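PDB 3TNL: shikimate dehydrogenase, which catalyses the reversible NADPH-linked reduction of 3-dehydroshikimate to shikimate, a step of the chorismate pathway that leads to the aromatic amino acids. Local coordinates for residues H150-K155 and D176-I181; E38-I43 and Y67-F72; Q219-I224 and L247-M252; A61-D66 and E304-Y309. All coordinates share one frame; numbering follows the deposited sequence.

Contact 1: H150-K155 and D176-I181; sequences HDIIGK and DGVKEI
The carbonyl oxygen of Lys155 is gripped by two successive backbone amides. Lys179 N reaches Lys155 O at 2.8 Å and lies in its carbonyl plane, whereas Glu180 N, 3.2 Å from Lys155 O, stands above that plane; the two donors thus meet the oxygen from different directions. A third bond has its donor on the other segment, Gly154 N to Gly177 O at 2.9 Å, so that two loops without strand geometry over most of their length are held at neighbouring points. Beside the polar bonds Val178 packs on Ile152. With CG1 anti to the backbone N (chi1 166°), Val178 lays that methyl 3.3 Å from Lys155 O and leaves CG2 for Ile152, whose CD1 lies 3.8 Å from Val178 CG2, the two side chains crossing at a slant. Ile153 sends its CD1 toward the end of helix 164-175, to within 3.5 Å of Asp176 O, while its CG2 rests near Gly177 O. Both loops owe their shape to local turns. Ile152 to Lys155 form a type II turn with Gly154 at positive phi, and an Asx turn overlaps its start, Asp151 OD1 accepting from Ile153 N. The Lys155 side chain, extended beyond CG, runs back alongside the turn to give NZ to Asp151 O at 2.9 Å. Across from them Gly177 closes helix 164-175 in a Schellman motif, and Ile152 and Ile153 also lean on Met142 of helix 137-147. The contact joins the entrances of both strands of the first beta-alpha-beta unit (156-160, 164-175, 180-185) of the Rossmann-type NAD-binding domain.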
# COMPACT_ATOMS: atom_id res chain seq x y z
N HIS B 150 28.54 -24.01 8.05
CA HIS B 150 29.82 -23.32 8.13
C HIS B 150 29.93 -22.50 9.38
O HIS B 150 29.15 -21.56 9.59
CB HIS B 150 30.04 -22.44 6.90
CG HIS B 150 29.93 -23.18 5.62
ND1 HIS B 150 30.62 -24.36 5.38
CD2 HIS B 150 29.21 -22.92 4.50
CE1 HIS B 150 30.31 -24.79 4.17
NE2 HIS B 150 29.46 -23.95 3.62
N ASP B 151 30.90 -22.83 10.21
CA ASP B 151 31.11 -22.13 11.47
C ASP B 151 32.32 -21.20 11.34
O ASP B 151 33.47 -21.67 11.29
CB ASP B 151 31.34 -23.12 12.62
CG ASP B 151 31.64 -22.42 13.95
OD1 ASP B 151 31.23 -21.24 14.14
OD2 ASP B 151 32.27 -23.07 14.81
N ILE B 152 32.07 -19.90 11.24
CA ILE B 152 33.15 -18.95 11.12
C ILE B 152 33.37 -18.12 12.38
O ILE B 152 34.23 -17.24 12.42
CB ILE B 152 32.98 -18.03 9.86
CG1 ILE B 152 31.88 -16.97 10.06
CG2 ILE B 152 32.73 -18.93 8.60
CD1 ILE B 152 31.88 -15.85 8.97
N ILE B 153 32.59 -18.38 13.43
CA ILE B 153 32.73 -17.61 14.67
C ILE B 153 34.08 -17.96 15.31
O ILE B 153 34.47 -19.12 15.36
CB ILE B 153 31.54 -17.91 15.63
CG1 ILE B 153 30.20 -17.66 14.91
CG2 ILE B 153 31.65 -17.08 16.90
CD1 ILE B 153 30.03 -16.31 14.27
N GLY B 154 34.77 -16.95 15.78
CA GLY B 154 36.07 -17.11 16.42
C GLY B 154 37.22 -17.33 15.45
O GLY B 154 38.32 -17.67 15.86
N LYS B 155 36.96 -17.08 14.17
CA LYS B 155 37.94 -17.33 13.12
C LYS B 155 38.16 -16.08 12.28
O LYS B 155 37.70 -15.01 12.63
CB LYS B 155 37.48 -18.52 12.29
CG LYS B 155 37.25 -19.77 13.13
CD LYS B 155 36.70 -20.92 12.36
CE LYS B 155 36.36 -22.08 13.27
NZ LYS B 155 35.70 -23.18 12.49
N ASP B 176 29.05 -10.48 15.74
CA ASP B 176 28.71 -11.87 16.01
C ASP B 176 29.87 -12.72 16.51
O ASP B 176 29.70 -13.91 16.77
CB ASP B 176 28.15 -12.53 14.75
CG ASP B 176 26.78 -11.99 14.34
OD1 ASP B 176 26.30 -10.99 14.93
OD2 ASP B 176 26.24 -12.57 13.37
N GLY B 177 31.07 -12.18 16.56
CA GLY B 177 32.19 -12.95 17.11
C GLY B 177 33.26 -13.47 16.17
O GLY B 177 34.07 -14.28 16.59
N VAL B 178 33.24 -13.06 14.91
CA VAL B 178 34.35 -13.39 14.03
C VAL B 178 35.59 -12.70 14.66
O VAL B 178 35.54 -11.54 15.05
CB VAL B 178 34.05 -12.94 12.61
CG1 VAL B 178 35.30 -12.96 11.75
CG2 VAL B 178 32.94 -13.83 12.05
N LYS B 179 36.70 -13.41 14.71
CA LYS B 179 37.90 -12.92 15.42
C LYS B 179 38.73 -11.89 14.66
O LYS B 179 39.28 -10.97 15.26
CB LYS B 179 38.80 -14.12 15.80
CG LYS B 179 40.06 -13.79 16.63
CD LYS B 179 41.00 -15.01 16.74
CE LYS B 179 42.15 -14.71 17.68
NZ LYS B 179 42.85 -13.47 17.30
N GLU B 180 38.82 -12.07 13.34
CA GLU B 180 39.62 -11.19 12.51
C GLU B 180 38.96 -11.05 11.16
O GLU B 180 38.41 -12.02 10.64
CB GLU B 180 40.98 -11.85 12.25
CG GLU B 180 41.76 -12.29 13.47
CD GLU B 180 43.05 -13.02 13.07
OE1 GLU B 180 42.97 -14.26 12.80
OE2 GLU B 180 44.12 -12.36 13.12
N ILE B 181 39.03 -9.86 10.60
CA ILE B 181 38.51 -9.58 9.27
C ILE B 181 39.53 -8.80 8.48
O ILE B 181 40.00 -7.74 8.91
CB ILE B 181 37.18 -8.77 9.32
CG1 ILE B 181 36.11 -9.58 10.06
CG2 ILE B 181 36.71 -8.43 7.92
CD1 ILE B 181 34.78 -8.89 10.23

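Contact 2: E38-I43 and Y67-F72; sequences ELIGLI and YVYLAF
Glu38 and Tyr67 lie side by side and point the same way, Glu38 CB coming to 3.4 Å from Tyr67 CE1 and the carboxylate and ring planes differing by 19°. Next along the same face, the Ile40 side chain fits between two tyrosines: its CG1 approaches Tyr67 CD1 at 3.9 Å, and its CG2 approaches Tyr69 CD2 at 3.7 Å. Tyr69, with CG anti to the backbone N (chi1 -175°), sweeps across the neighbouring strand, placing one ring face over Gly41 O and bringing OH to 3.5 Å from Leu42 CB. The other face of the sheet carries Leu39, whose CD1 meets Leu70 CD1 at 3.7 Å with the two side chains about perpendicular. Gly41 adds no bulk there, and the Phe72 ring turns its edge to Gly41 CA. Backbone hydrogen bonds between the parallel strands, among them Ile40 N to Val68 O at 2.9 Å, keep these bumps and hollows in step. Tyr69 OH is hydrogen-bonded to Asn95 OD1 of strand 93-96, the ring stacks on His56, and it touches Ser52, a shikimate-binding residue. Leu39, Val68, Leu70 and Phe72 pack against the second subunit, while helix 52-63, the crossover joining these parallel strands, packs on Ile40 and Tyr69.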
# COMPACT_ATOMS: atom_id res chain seq x y z
N GLU B 38 -3.38 -5.38 5.40
CA GLU B 38 -2.38 -4.37 5.74
C GLU B 38 -1.20 -4.39 4.76
O GLU B 38 -0.93 -5.42 4.11
CB GLU B 38 -1.94 -4.56 7.16
CG GLU B 38 -3.06 -4.17 8.14
CD GLU B 38 -2.61 -4.16 9.56
OE1 GLU B 38 -2.28 -5.25 10.07
OE2 GLU B 38 -2.59 -3.05 10.16
N LEU B 39 -0.51 -3.27 4.66
CA LEU B 39 0.59 -3.11 3.73
C LEU B 39 1.99 -3.06 4.39
O LEU B 39 2.21 -2.37 5.40
CB LEU B 39 0.41 -1.78 2.98
CG LEU B 39 1.48 -1.32 1.97
CD1 LEU B 39 1.58 -2.34 0.79
CD2 LEU B 39 1.16 0.09 1.48
N ILE B 40 2.91 -3.77 3.74
CA ILE B 40 4.34 -3.68 4.02
C ILE B 40 4.95 -3.13 2.72
O ILE B 40 4.66 -3.62 1.62
CB ILE B 40 4.98 -5.03 4.33
CG1 ILE B 40 4.33 -5.69 5.53
CG2 ILE B 40 6.49 -4.81 4.58
CD1 ILE B 40 4.43 -4.90 6.84
N GLY B 41 5.74 -2.07 2.83
CA GLY B 41 6.34 -1.44 1.66
C GLY B 41 7.78 -1.83 1.39
O GLY B 41 8.44 -2.55 2.15
N LEU B 42 8.28 -1.28 0.29
CA LEU B 42 9.68 -1.40 -0.15
C LEU B 42 9.94 -0.08 -0.88
O LEU B 42 9.28 0.20 -1.89
CB LEU B 42 9.89 -2.62 -1.03
CG LEU B 42 11.22 -2.65 -1.83
CD1 LEU B 42 12.43 -2.56 -0.91
CD2 LEU B 42 11.32 -3.89 -2.66
N ILE B 43 10.88 0.71 -0.39
CA ILE B 43 11.13 2.01 -0.96
C ILE B 43 12.58 2.14 -1.44
O ILE B 43 13.55 2.03 -0.67
CB ILE B 43 10.69 3.16 0.02
CG1 ILE B 43 11.36 3.04 1.37
CG2 ILE B 43 9.16 3.08 0.25
CD1 ILE B 43 11.04 4.23 2.29
N TYR B 67 -1.56 -9.57 4.95
CA TYR B 67 -0.66 -8.51 4.54
C TYR B 67 -0.34 -8.69 3.06
O TYR B 67 -0.47 -9.78 2.49
CB TYR B 67 0.68 -8.57 5.29
CG TYR B 67 0.71 -8.02 6.70
CD1 TYR B 67 0.82 -6.65 6.94
CD2 TYR B 67 0.74 -8.87 7.79
CE1 TYR B 67 0.89 -6.15 8.22
CE2 TYR B 67 0.83 -8.37 9.09
CZ TYR B 67 0.90 -7.01 9.29
OH TYR B 67 0.98 -6.50 10.57
N VAL B 68 0.07 -7.58 2.46
CA VAL B 68 0.55 -7.56 1.09
C VAL B 68 1.80 -6.70 1.12
O VAL B 68 1.92 -5.82 1.99
CB VAL B 68 -0.49 -7.00 0.10
CG1 VAL B 68 -1.63 -7.98 -0.09
CG2 VAL B 68 -1.01 -5.66 0.57
N TYR B 69 2.71 -6.96 0.19
CA TYR B 69 3.99 -6.25 0.09
C TYR B 69 4.05 -5.61 -1.29
O TYR B 69 3.87 -6.27 -2.31
CB TYR B 69 5.11 -7.26 0.29
CG TYR B 69 6.53 -6.78 0.35
CD1 TYR B 69 7.19 -6.33 -0.78
CD2 TYR B 69 7.24 -6.85 1.53
CE1 TYR B 69 8.52 -5.96 -0.75
CE2 TYR B 69 8.59 -6.44 1.59
CZ TYR B 69 9.22 -6.02 0.44
OH TYR B 69 10.56 -5.65 0.49
N LEU B 70 4.30 -4.32 -1.30
CA LEU B 70 4.40 -3.54 -2.54
C LEU B 70 5.65 -2.67 -2.56
O LEU B 70 6.14 -2.22 -1.53
CB LEU B 70 3.21 -2.59 -2.72
CG LEU B 70 1.83 -3.22 -2.83
CD1 LEU B 70 0.77 -2.09 -2.82
CD2 LEU B 70 1.73 -4.07 -4.11
N ALA B 71 6.16 -2.43 -3.77
CA ALA B 71 7.31 -1.58 -4.00
C ALA B 71 6.84 -0.23 -4.51
O ALA B 71 5.83 -0.10 -5.20
CB ALA B 71 8.27 -2.21 -5.04
N PHE B 72 7.60 0.80 -4.13
CA PHE B 72 7.40 2.22 -4.56
C PHE B 72 8.74 2.81 -4.98
O PHE B 72 9.74 2.62 -4.30
CB PHE B 72 6.74 3.06 -3.44
CG PHE B 72 5.47 2.44 -2.93
CD1 PHE B 72 4.28 2.65 -3.60
CD2 PHE B 72 5.47 1.64 -1.82
CE1 PHE B 72 3.11 2.04 -3.17
CE2 PHE B 72 4.31 0.99 -1.40
CZ PHE B 72 3.11 1.21 -2.08
O HOH W 1 -0.28 -3.78 11.70

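Contact 3: Q219-I224 and L247-M252; sequences QLRKEI and LPSADM
Met252 and Leu220 meet at the apolar centre, Met252 SD 4.2 Å from Leu220 CD2. That same methyl presses tightly on the Pro248 ring, with 3.4 Å between Leu220 CD2 and Pro248 CD. Ile224, one turn further along the helix, completes the patch with CD1 near Leu247 CD1 and Met252 CB. Its CG2 meets the backbone instead, 3.3 Å from Met252 O. Phe230 of strand 229-232 also touches Leu220, Ile224 and Leu247. Moving outward, Met252 CG sits 3.6 Å above one face of the Arg221 guanidinium, toward its rim, and the two side chains cross at about a right angle. Arg221 runs straight from the helix and then bends at chi3 (-69°), which swings the guanidinium over the methionine. Its end nitrogens NH1 and NH2 both close on a single oxygen, Asp251 OD2, at 2.9 and 3.0 Å. Ser249 OG adds a third donor to Asp251 OD2, at 2.7 Å. A water donates to both Arg221 O and Met252 O. Three donors on one carboxylate oxygen should stabilise the charged form of Asp251; in this conformer the salt bridge ties the 3-10 turn to helix 217-226 at the margin of the apolar patch, and probably restrains how the turn sits.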
# COMPACT_ATOMS: atom_id res chain seq x y z
N GLN B 219 49.81 -9.87 -0.00
CA GLN B 219 49.05 -9.79 1.25
C GLN B 219 47.79 -10.66 1.17
O GLN B 219 47.43 -11.35 2.12
CB GLN B 219 48.67 -8.37 1.60
CG GLN B 219 48.14 -8.26 2.99
CD GLN B 219 49.25 -8.33 4.04
OE1 GLN B 219 50.25 -7.63 3.93
NE2 GLN B 219 49.08 -9.16 5.05
N LEU B 220 47.12 -10.62 0.03
CA LEU B 220 45.93 -11.47 -0.16
C LEU B 220 46.22 -12.97 0.04
O LEU B 220 45.44 -13.68 0.65
CB LEU B 220 45.33 -11.19 -1.56
CG LEU B 220 44.01 -11.91 -1.88
CD1 LEU B 220 42.90 -11.48 -0.94
CD2 LEU B 220 43.62 -11.66 -3.31
N ARG B 221 47.36 -13.44 -0.45
CA ARG B 221 47.74 -14.84 -0.28
C ARG B 221 47.80 -15.18 1.22
O ARG B 221 47.27 -16.18 1.66
CB ARG B 221 49.10 -15.10 -0.93
CG ARG B 221 49.53 -16.55 -0.93
CD ARG B 221 50.87 -16.76 -1.61
NE ARG B 221 50.73 -16.51 -3.04
CZ ARG B 221 50.16 -17.39 -3.87
NH1 ARG B 221 50.03 -17.11 -5.16
NH2 ARG B 221 49.72 -18.54 -3.40
N LYS B 222 48.46 -14.30 1.99
CA LYS B 222 48.59 -14.52 3.43
C LYS B 222 47.23 -14.56 4.08
O LYS B 222 46.90 -15.50 4.83
CB LYS B 222 49.45 -13.47 4.11
CG LYS B 222 49.55 -13.66 5.63
CD LYS B 222 50.29 -12.49 6.30
CE LYS B 222 50.51 -12.73 7.78
NZ LYS B 222 49.32 -12.60 8.70
N GLU B 223 46.43 -13.53 3.80
CA GLU B 223 45.13 -13.44 4.45
C GLU B 223 44.24 -14.67 4.17
O GLU B 223 43.67 -15.28 5.11
CB GLU B 223 44.42 -12.11 4.14
CG GLU B 223 45.22 -10.87 4.52
CD GLU B 223 45.74 -10.93 5.92
OE1 GLU B 223 44.95 -11.20 6.82
OE2 GLU B 223 46.97 -10.71 6.12
N ILE B 224 44.13 -15.04 2.90
CA ILE B 224 43.32 -16.21 2.56
C ILE B 224 43.83 -17.50 3.23
O ILE B 224 43.05 -18.30 3.73
CB ILE B 224 43.19 -16.40 1.06
CG1 ILE B 224 42.44 -15.25 0.41
CG2 ILE B 224 42.44 -17.69 0.75
CD1 ILE B 224 42.43 -15.28 -1.12
N LEU B 247 40.07 -12.89 -7.94
CA LEU B 247 41.06 -13.82 -7.37
C LEU B 247 42.28 -13.88 -8.29
O LEU B 247 42.12 -14.23 -9.48
CB LEU B 247 40.49 -15.22 -7.25
CG LEU B 247 41.43 -16.29 -6.68
CD1 LEU B 247 41.71 -16.00 -5.20
CD2 LEU B 247 40.80 -17.67 -6.90
N PRO B 248 43.49 -13.58 -7.78
CA PRO B 248 44.64 -13.59 -8.67
C PRO B 248 45.13 -14.97 -9.12
O PRO B 248 45.56 -15.12 -10.25
CB PRO B 248 45.74 -12.88 -7.83
CG PRO B 248 45.00 -12.05 -6.88
CD PRO B 248 43.80 -12.85 -6.53
N SER B 249 45.08 -15.94 -8.21
CA SER B 249 45.65 -17.24 -8.47
C SER B 249 44.89 -18.35 -7.73
O SER B 249 44.57 -18.22 -6.54
CB SER B 249 47.11 -17.20 -8.00
OG SER B 249 47.80 -18.38 -8.36
N ALA B 250 44.64 -19.44 -8.45
CA ALA B 250 43.95 -20.59 -7.89
C ALA B 250 44.71 -21.17 -6.69
O ALA B 250 44.08 -21.68 -5.75
CB ALA B 250 43.68 -21.68 -8.97
N ASP B 251 46.04 -21.06 -6.72
CA ASP B 251 46.88 -21.63 -5.65
C ASP B 251 46.82 -20.83 -4.34
O ASP B 251 47.46 -21.21 -3.34
CB ASP B 251 48.32 -21.83 -6.10
CG ASP B 251 49.06 -20.53 -6.35
OD1 ASP B 251 50.21 -20.60 -6.85
OD2 ASP B 251 48.58 -19.44 -6.02
N MET B 252 46.01 -19.77 -4.32
CA MET B 252 45.74 -19.04 -3.07
C MET B 252 44.64 -19.77 -2.28
O MET B 252 44.44 -19.53 -1.08
CB MET B 252 45.32 -17.57 -3.29
CG MET B 252 46.40 -16.77 -3.84
SD MET B 252 45.85 -15.09 -4.09
CE MET B 252 47.41 -14.33 -4.62
O HOH W 2 46.70 -18.22 -0.04

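Contact 4: A61-D66 and E304-Y309; sequences AKLGLD and EMPVDY
Lys62 lays its aliphatic chain over one face of the Tyr309 ring. Its CD stands 3.8 Å from the ring centroid and 16° off the normal, a CH-pi contact, while Lys62 CB approaches Tyr309 CE1 at 3.7 Å and Lys62 CE passes Tyr309 CD2 at 3.8 Å, so that successive carbons track from one side of the ring to the other. The lysine leaves its helix with CG opposite the backbone N and then kinks at chi2 (60°), the bend that turns the chain across the ring. Beside this pair, Leu63 points CD1 at the polypeptide leading into the last helix: Leu63 CD1 is 3.5 Å from Glu304 O and 4.2 Å from Pro306 CD. Pro306 also touches the lysine, its CG lying 4.3 Å from Lys62 CG. No hydrogen bond spans the two segments. Two helix ends meet here: Gly64, at positive phi, terminates helix 52-63 in a Schellman motif, whereas Pro306 holds the N-cap position of helix 307-313 and is the centre of an inverse gamma turn. In this two-domain enzyme the first helix belongs to the substrate-binding domain, and the second is the C-terminal helix of the chain, folded back against it. Behind the first shell, Phe297 of helix 286-301 touches Leu63, Leu65 and Met305. Met305 starts off away from segment 61-66 and packs on Met55 and His56 of helix 52-63, and Tyr309 has a further neighbour in Glu58 on that helix.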
# COMPACT_ATOMS: atom_id res chain seq x y z
N ALA B 61 0.66 -15.42 2.02
CA ALA B 61 -0.41 -16.29 1.52
C ALA B 61 -0.31 -17.71 2.08
O ALA B 61 -1.33 -18.27 2.49
CB ALA B 61 -0.44 -16.30 -0.00
N LYS B 62 0.90 -18.25 2.12
CA LYS B 62 1.14 -19.59 2.68
C LYS B 62 0.71 -19.66 4.14
O LYS B 62 0.05 -20.63 4.55
CB LYS B 62 2.64 -19.94 2.57
CG LYS B 62 3.02 -21.32 3.11
CD LYS B 62 2.30 -22.42 2.38
CE LYS B 62 2.83 -23.80 2.79
NZ LYS B 62 2.07 -24.89 2.11
N LEU B 63 1.06 -18.65 4.93
CA LEU B 63 0.75 -18.64 6.36
C LEU B 63 -0.65 -18.08 6.67
O LEU B 63 -1.06 -18.07 7.82
CB LEU B 63 1.79 -17.83 7.15
CG LEU B 63 3.24 -18.34 7.17
CD1 LEU B 63 4.04 -17.58 8.19
CD2 LEU B 63 3.29 -19.80 7.46
N GLY B 64 -1.34 -17.58 5.64
CA GLY B 64 -2.67 -16.99 5.82
C GLY B 64 -2.66 -15.69 6.60
O GLY B 64 -3.62 -15.37 7.31
N LEU B 65 -1.59 -14.91 6.45
CA LEU B 65 -1.47 -13.64 7.13
C LEU B 65 -2.04 -12.57 6.20
O LEU B 65 -1.79 -12.61 4.99
CB LEU B 65 -0.01 -13.32 7.48
CG LEU B 65 0.74 -14.41 8.24
CD1 LEU B 65 2.13 -13.87 8.64
CD2 LEU B 65 -0.03 -14.91 9.46
N ASP B 66 -2.76 -11.61 6.77
CA ASP B 66 -3.46 -10.62 5.95
C ASP B 66 -2.63 -9.37 5.70
O ASP B 66 -2.94 -8.27 6.20
CB ASP B 66 -4.80 -10.31 6.57
CG ASP B 66 -5.79 -9.74 5.58
OD1 ASP B 66 -6.89 -9.37 6.05
OD2 ASP B 66 -5.47 -9.66 4.34
N GLU B 304 7.36 -16.97 12.04
CA GLU B 304 8.51 -17.46 11.31
C GLU B 304 8.20 -17.67 9.84
O GLU B 304 7.22 -18.34 9.51
CB GLU B 304 8.92 -18.82 11.93
CG GLU B 304 10.16 -19.44 11.36
CD GLU B 304 10.61 -20.68 12.12
OE1 GLU B 304 9.84 -21.19 12.97
OE2 GLU B 304 11.73 -21.14 11.86
N MET B 305 9.03 -17.13 8.94
CA MET B 305 8.87 -17.34 7.49
C MET B 305 9.24 -18.76 7.12
O MET B 305 10.23 -19.26 7.62
CB MET B 305 9.79 -16.39 6.68
CG MET B 305 9.87 -16.74 5.16
SD MET B 305 11.03 -15.74 4.14
CE MET B 305 10.20 -14.33 4.32
N PRO B 306 8.46 -19.40 6.23
CA PRO B 306 8.78 -20.79 5.77
C PRO B 306 9.81 -20.72 4.63
O PRO B 306 9.45 -20.74 3.46
CB PRO B 306 7.43 -21.30 5.29
CG PRO B 306 6.71 -20.08 4.84
CD PRO B 306 7.16 -18.95 5.72
N VAL B 307 11.10 -20.64 5.00
CA VAL B 307 12.18 -20.41 4.05
C VAL B 307 12.34 -21.47 2.96
O VAL B 307 12.56 -21.16 1.79
CB VAL B 307 13.55 -20.15 4.79
CG1 VAL B 307 14.71 -20.18 3.78
CG2 VAL B 307 13.52 -18.81 5.56
N ASP B 308 12.23 -22.74 3.35
CA ASP B 308 12.34 -23.83 2.40
C ASP B 308 11.22 -23.75 1.36
O ASP B 308 11.45 -23.97 0.17
CB ASP B 308 12.28 -25.17 3.13
CG ASP B 308 13.43 -25.35 4.12
OD1 ASP B 308 14.43 -24.61 4.03
OD2 ASP B 308 13.33 -26.25 4.99
N TYR B 309 10.02 -23.41 1.83
CA TYR B 309 8.86 -23.26 0.94
C TYR B 309 9.14 -22.13 -0.05
O TYR B 309 8.94 -22.31 -1.25
CB TYR B 309 7.58 -23.01 1.74
CG TYR B 309 6.39 -22.62 0.89
CD1 TYR B 309 6.06 -21.27 0.69
CD2 TYR B 309 5.60 -23.59 0.27
CE1 TYR B 309 4.97 -20.90 -0.09
CE2 TYR B 309 4.51 -23.23 -0.52
CZ TYR B 309 4.21 -21.88 -0.70
OH TYR B 309 3.13 -21.52 -1.47

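Contact 2 and the 61-66 side of contact 4 belong to the substrate-binding domain, against which the C-terminal segment of contact 4 packs. Their centres are 16 Å apart, and they touch where Glu38 N lies 3.0 Å from Asp66 O, a probable hydrogen bond; their segments alternate along the chain. Contacts 1 and 3 belong to the nucleotide-binding domain, centres 19 Å apart and nearest atoms about 6 Å apart. Contact 2 is about 35 Å from contact 1 and 43 Å from contact 3, centre to centre, across the middle of the chain. The Tyr69 side chain of contact 2 comes within about 4 Å of that of Ser52 in the shikimate site, whereas the Leu220 side chain of contact 3 is about 11 Å from the bound NAD.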